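Terminal oxygenase component of carbazole (Janthinobacterium sp., PDB 7BUG) is the terminal oxygenase of carbazole 1,9a-dioxygenase, adding dioxygen at the angular and adjacent carbons of carbazole with a Rieske cluster and a mononuclear iron. Local coordinates at residues 50-54 with 64-68; 69-75 with 90-95. All coordinates share one frame; numbering follows the deposited sequence.

Both contacts lie in the Rieske domain, apart from the domain that holds the mononuclear iron (His183, His187, Asp333), and their centres are about 13 Å apart. They come in series: contact 1 pairs the two strands of the hairpin 51-58/61-66 inside the six-stranded antiparallel sheet, and the chain then runs straight on into 69-75, the first cluster loop of contact 2, whose second loop, 90-95, follows strand 87-89. The two contacts also touch directly, with Asp67 OD2 3.0 Å from Gln75 NE2 in a probable hydrogen bond. The cluster loop thus leaves the end of a paired strand and is tied back to it.

Contact 1 (50-54 with 64-68); sequences GENLL and CLKDR
The side chains of Leu54 and Asp67 cross at a slant near the open end of this hairpin, leucine CG 3.9 Å from aspartate CG, so that an isobutyl group lies against a carboxylate. Ser77 OG and Gln75 NE2 both bond to the acid's OD2. Asp67 also uses its backbone: its N donates to Asn52 O over 2.8 Å, approaching from above the carbonyl plane, 38° out of it, as the chain swings out of the strand. One step further in, Leu54 and Leu65 form a hydrogen-bonded antiparallel pair, with Leu54 N to Leu65 O at 2.8 Å and Leu65 N to Leu54 O at 3.0 Å. Lys66 starts out away from the partner strand, but a bend at its third torsion (chi3 -72°) carries the amine across the Glu51 side chain at about a right angle. There NZ makes a salt bridge with Glu51 OE1 at 3.1 Å, weak as a hydrogen bond, and a water links NZ to Glu51 OE2. Tyr124 and Arg26 hold the same carboxylate from outside, so Glu51 is gripped on both oxygens. On the face opposite Leu54 and Leu65, Leu53 CD1 rests on Cys64 SG. Asp67 is the centre of an inverse gamma turn, just where the strand pairing stops. The whole is a two-stranded antiparallel hairpin within the Rieske domain's sheet, its exit leading directly to the cluster-binding loop.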
loop_
_atom_site.group_PDB
_atom_site.type_symbol
_atom_site.label_atom_id
_atom_site.label_comp_id
_atom_site.label_asym_id
_atom_site.label_seq_id
_atom_site.Cartn_x
_atom_site.Cartn_y
_atom_site.Cartn_z
ATOM N N GLY A 50 8.579 10.582 13.757
ATOM C CA GLY A 50 7.190 10.246 13.428
ATOM C C GLY A 50 6.197 11.319 13.737
ATOM O O GLY A 50 4.984 11.187 13.376
ATOM N N GLU A 51 6.631 12.421 14.339
ATOM C CA GLU A 51 5.737 13.510 14.755
ATOM C C GLU A 51 5.832 14.680 13.750
ATOM O O GLU A 51 6.953 15.155 13.413
ATOM C CB GLU A 51 6.159 14.089 16.114
ATOM C CG GLU A 51 6.256 13.055 17.225
ATOM C CD GLU A 51 6.412 13.579 18.633
ATOM O OE1 GLU A 51 6.098 14.752 18.856
ATOM O OE2 GLU A 51 6.789 12.780 19.514
ATOM N N ASN A 52 4.663 15.179 13.366
ATOM C CA ASN A 52 4.600 16.346 12.450
ATOM C C ASN A 52 4.795 17.595 13.314
ATOM O O ASN A 52 4.044 17.771 14.299
ATOM C CB ASN A 52 3.265 16.489 11.699
ATOM C CG ASN A 52 3.074 15.372 10.690
ATOM O OD1 ASN A 52 3.981 15.123 9.892
ATOM N ND2 ASN A 52 1.954 14.687 10.758
ATOM N N LEU A 53 5.750 18.434 12.929
ATOM C CA LEU A 53 6.096 19.652 13.657
ATOM C C LEU A 53 6.035 20.865 12.738
ATOM O O LEU A 53 6.245 20.764 11.487
ATOM C CB LEU A 53 7.523 19.536 14.179
ATOM C CG LEU A 53 7.839 18.313 15.049
ATOM C CD1 LEU A 53 9.280 18.307 15.505
ATOM C CD2 LEU A 53 6.885 18.180 16.215
ATOM N N LEU A 54 5.807 22.002 13.372
ATOM C CA LEU A 54 5.869 23.310 12.696
ATOM C C LEU A 54 6.987 24.106 13.345
ATOM O O LEU A 54 7.085 24.108 14.594
ATOM C CB LEU A 54 4.584 24.095 12.897
ATOM C CG LEU A 54 3.547 24.028 11.802
ATOM C CD1 LEU A 54 2.391 24.910 12.227
ATOM C CD2 LEU A 54 4.096 24.494 10.448
ATOM N N CYS A 64 8.990 25.911 17.945
ATOM C CA CYS A 64 8.507 24.628 17.399
ATOM C C CYS A 64 7.235 24.234 18.137
ATOM O O CYS A 64 7.289 24.063 19.374
ATOM C CB CYS A 64 9.602 23.586 17.537
ATOM S SG CYS A 64 9.063 21.972 16.919
ATOM N N LEU A 65 6.144 24.027 17.391
ATOM C CA LEU A 65 4.830 23.549 17.875
ATOM C C LEU A 65 4.536 22.240 17.186
ATOM O O LEU A 65 4.925 22.064 16.029
ATOM C CB LEU A 65 3.715 24.518 17.474
ATOM C CG LEU A 65 3.454 25.705 18.362
ATOM C CD1 LEU A 65 2.478 26.622 17.664
ATOM C CD2 LEU A 65 2.893 25.246 19.710
ATOM N N LYS A 66 3.890 21.344 17.887
ATOM C CA LYS A 66 3.373 20.135 17.206
ATOM C C LYS A 66 2.373 20.587 16.144
ATOM O O LYS A 66 1.455 21.325 16.433
ATOM C CB LYS A 66 2.820 19.127 18.197
ATOM C CG LYS A 66 2.203 17.917 17.501
ATOM C CD LYS A 66 2.010 16.806 18.521
ATOM C CE LYS A 66 3.304 16.176 18.955
ATOM N NZ LYS A 66 3.089 14.869 19.587
ATOM N N ASP A 67 2.497 20.046 14.947
ATOM C CA ASP A 67 1.589 20.364 13.828
ATOM C C ASP A 67 0.367 19.455 13.893
ATOM O O ASP A 67 0.184 18.591 13.023
ATOM C CB ASP A 67 2.362 20.231 12.533
ATOM C CG ASP A 67 1.599 20.686 11.289
ATOM O OD1 ASP A 67 0.592 21.425 11.414
ATOM O OD2 ASP A 67 2.094 20.355 10.183
ATOM N N ARG A 68 -0.427 19.583 14.947
ATOM C CA ARG A 68 -1.614 18.707 15.172
ATOM C C ARG A 68 -2.509 19.478 16.127
ATOM O O ARG A 68 -2.159 19.585 17.333
ATOM C CB ARG A 68 -1.276 17.335 15.718
ATOM C CG ARG A 68 -2.502 16.431 15.766
ATOM C CD ARG A 68 -2.258 14.998 16.206
ATOM N NE ARG A 68 -1.785 15.089 17.555
ATOM C CZ ARG A 68 -1.016 14.196 18.175
ATOM N NH1 ARG A 68 -0.695 13.061 17.591
ATOM N NH2 ARG A 68 -0.578 14.449 19.377
HETATM O O HOH W 1 4.776 13.199 21.403
HETATM O O HOH W 2 -0.070 15.808 12.750
#

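Contact 2 (69-75 with 90-95); sequences CLHRGVQ and CWYHAW. With FES (Fe2/s2 (inorganic) cluster), chain D.
His71 and His93 converge on one iron of the cluster, FE2, each binding through ND1 at 2.1 Å, while Cys69 SG and Cys90 SG take FE1 at 2.4 and 2.3 Å. Both cysteine sulfurs sit anti to the backbone N (chi1 -171° and -179°), pointing inward from facing loops. Packing is tight round the imidazoles, which stand with planes 80° apart, the edge of His71 turned to the face of His93. Trp95 covers one face of His71 in an offset stack, and His71 CB sits over the six-membered ring of Trp95, 3.5 Å from its centroid. Arg72 CG lies over the other face of the His71 ring. Val74 CG2 lies against Cys90 SG and the bridging sulfide S2, and 3.6 Å from Trp91 CZ2, with CG1 beside Tyr92. At the outer ends the grip thins: Leu70, partly exposed, reaches Trp95 CZ3 with CB alone, at a slant, and the Gln75 side chain starts off away from the other loop, its NE2 going to Asp67. Gln75 O takes a nearly straight bond from Trp91 NE1 at 2.9 Å, the oxygen in the indole plane, the N tilted from the carbonyl plane. Each histidine turns NE2 to a second subunit, His71 to Asp359 and His93 to Asp180 there. Two cysteine sulfurs on one iron and two histidine nitrogens on the other, joined by two bridging sulfides, define a Rieske centre, probably of higher potential than all-cysteine clusters, and the His93-Asp180 link is consistent with electron transfer to the neighbour's mononuclear iron.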
loop_
_atom_site.group_PDB
_atom_site.type_symbol
_atom_site.label_atom_id
_atom_site.label_comp_id
_atom_site.label_asym_id
_atom_site.label_seq_id
_atom_site.Cartn_x
_atom_site.Cartn_y
_atom_site.Cartn_z
ATOM N N CYS A 69 -3.586 20.069 15.619
ATOM C CA CYS A 69 -4.534 20.821 16.456
ATOM C C CYS A 69 -5.062 19.929 17.603
ATOM O O CYS A 69 -5.394 18.765 17.369
ATOM C CB CYS A 69 -5.653 21.395 15.614
ATOM S SG CYS A 69 -6.684 22.542 16.558
ATOM N N LEU A 70 -5.206 20.491 18.798
ATOM C CA LEU A 70 -5.798 19.774 19.967
ATOM C C LEU A 70 -7.253 19.391 19.732
ATOM O O LEU A 70 -7.756 18.478 20.385
ATOM C CB LEU A 70 -5.719 20.685 21.185
ATOM C CG LEU A 70 -4.333 20.978 21.704
ATOM C CD1 LEU A 70 -4.416 21.857 22.960
ATOM C CD2 LEU A 70 -3.497 19.740 21.937
ATOM N N HIS A 71 -7.968 20.119 18.889
ATOM C CA HIS A 71 -9.430 19.992 18.743
ATOM C C HIS A 71 -9.765 18.725 17.920
ATOM O O HIS A 71 -10.196 17.712 18.488
ATOM C CB HIS A 71 -9.950 21.311 18.146
ATOM C CG HIS A 71 -11.393 21.316 17.904
ATOM N ND1 HIS A 71 -11.917 21.953 16.795
ATOM C CD2 HIS A 71 -12.413 20.773 18.600
ATOM C CE1 HIS A 71 -13.234 21.829 16.820
ATOM N NE2 HIS A 71 -13.569 21.099 17.973
ATOM N N ARG A 72 -9.593 18.791 16.595
ATOM C CA ARG A 72 -9.942 17.659 15.688
ATOM C C ARG A 72 -8.689 17.067 15.042
ATOM O O ARG A 72 -8.808 16.250 14.106
ATOM C CB ARG A 72 -11.001 18.075 14.660
ATOM C CG ARG A 72 -12.274 18.649 15.271
ATOM C CD ARG A 72 -13.046 17.776 16.246
ATOM N NE ARG A 72 -13.373 16.487 15.641
ATOM C CZ ARG A 72 -14.406 16.233 14.861
ATOM N NH1 ARG A 72 -15.316 17.161 14.650
ATOM N NH2 ARG A 72 -14.539 15.025 14.366
ATOM N N GLY A 73 -7.495 17.435 15.476
ATOM C CA GLY A 73 -6.251 16.755 15.084
ATOM C C GLY A 73 -5.806 16.987 13.664
ATOM O O GLY A 73 -5.043 16.179 13.134
ATOM N N VAL A 74 -6.238 18.078 13.079
ATOM C CA VAL A 74 -5.747 18.465 11.739
ATOM C C VAL A 74 -4.330 19.027 11.839
ATOM O O VAL A 74 -3.939 19.588 12.846
ATOM C CB VAL A 74 -6.689 19.444 11.041
ATOM C CG1 VAL A 74 -8.096 18.885 10.864
ATOM C CG2 VAL A 74 -6.705 20.820 11.722
ATOM N N GLN A 75 -3.566 18.939 10.765
ATOM C CA GLN A 75 -2.313 19.736 10.640
ATOM C C GLN A 75 -2.710 21.207 10.430
ATOM O O GLN A 75 -3.416 21.549 9.471
ATOM C CB GLN A 75 -1.459 19.192 9.514
ATOM C CG GLN A 75 -0.683 17.958 9.960
ATOM C CD GLN A 75 0.148 17.385 8.830
ATOM O OE1 GLN A 75 -0.277 16.422 8.143
ATOM N NE2 GLN A 75 1.325 17.950 8.601
ATOM N N CYS A 90 -5.497 27.903 14.117
ATOM C CA CYS A 90 -5.918 26.748 13.282
ATOM C C CYS A 90 -6.930 27.256 12.264
ATOM O O CYS A 90 -7.855 28.037 12.603
ATOM C CB CYS A 90 -6.490 25.653 14.155
ATOM S SG CYS A 90 -6.978 24.223 13.166
ATOM N N TRP A 91 -6.822 26.787 11.041
ATOM C CA TRP A 91 -7.701 27.185 9.924
ATOM C C TRP A 91 -9.127 26.645 10.075
ATOM O O TRP A 91 -10.003 27.119 9.337
ATOM C CB TRP A 91 -7.082 26.714 8.617
ATOM C CG TRP A 91 -6.773 25.262 8.629
ATOM C CD1 TRP A 91 -5.572 24.680 8.958
ATOM C CD2 TRP A 91 -7.689 24.180 8.363
ATOM N NE1 TRP A 91 -5.673 23.319 8.881
ATOM C CE2 TRP A 91 -6.959 22.978 8.562
ATOM C CE3 TRP A 91 -9.022 24.098 7.997
ATOM C CZ2 TRP A 91 -7.533 21.718 8.363
ATOM C CZ3 TRP A 91 -9.608 22.855 7.849
ATOM C CH2 TRP A 91 -8.871 21.679 8.042
ATOM N N TYR A 92 -9.355 25.670 10.955
ATOM C CA TYR A 92 -10.641 24.954 10.938
ATOM C C TYR A 92 -11.644 25.694 11.836
ATOM O O TYR A 92 -12.692 26.093 11.340
ATOM C CB TYR A 92 -10.410 23.499 11.304
ATOM C CG TYR A 92 -11.458 22.503 10.832
ATOM C CD1 TYR A 92 -12.628 22.876 10.197
ATOM C CD2 TYR A 92 -11.288 21.151 11.126
ATOM C CE1 TYR A 92 -13.574 21.945 9.787
ATOM C CE2 TYR A 92 -12.244 20.208 10.771
ATOM C CZ TYR A 92 -13.395 20.602 10.103
ATOM O OH TYR A 92 -14.356 19.711 9.672
ATOM N N HIS A 93 -11.360 25.767 13.141
ATOM C CA HIS A 93 -12.281 26.439 14.091
ATOM C C HIS A 93 -11.536 27.534 14.834
ATOM O O HIS A 93 -12.022 27.973 15.839
ATOM C CB HIS A 93 -12.978 25.480 15.055
ATOM C CG HIS A 93 -13.444 24.227 14.408
ATOM N ND1 HIS A 93 -12.609 23.139 14.196
ATOM C CD2 HIS A 93 -14.676 23.868 13.984
ATOM C CE1 HIS A 93 -13.317 22.192 13.590
ATOM N NE2 HIS A 93 -14.594 22.605 13.460
ATOM N N ALA A 94 -10.374 27.912 14.358
ATOM C CA ALA A 94 -9.655 29.108 14.854
ATOM C C ALA A 94 -9.225 28.992 16.317
ATOM O O ALA A 94 -8.986 30.065 16.964
ATOM C CB ALA A 94 -10.464 30.367 14.633
ATOM N N TRP A 95 -8.965 27.788 16.819
ATOM C CA TRP A 95 -8.178 27.652 18.060
ATOM C C TRP A 95 -6.815 28.281 17.831
ATOM O O TRP A 95 -6.106 28.002 16.864
ATOM C CB TRP A 95 -8.044 26.204 18.523
ATOM C CG TRP A 95 -9.305 25.574 18.984
ATOM C CD1 TRP A 95 -10.584 25.783 18.555
ATOM C CD2 TRP A 95 -9.369 24.550 19.979
ATOM N NE1 TRP A 95 -11.449 24.973 19.245
ATOM C CE2 TRP A 95 -10.727 24.194 20.103
ATOM C CE3 TRP A 95 -8.399 23.877 20.725
ATOM C CZ2 TRP A 95 -11.133 23.175 20.967
ATOM C CZ3 TRP A 95 -8.822 22.902 21.617
ATOM C CH2 TRP A 95 -10.171 22.572 21.723
HETATM FE FE1 FES D . -8.176 23.135 14.816
HETATM FE FE2 FES D . -10.826 22.746 15.196
HETATM S S1 FES D . -9.628 24.584 15.646
HETATM S S2 FES D . -9.362 21.296 14.309
#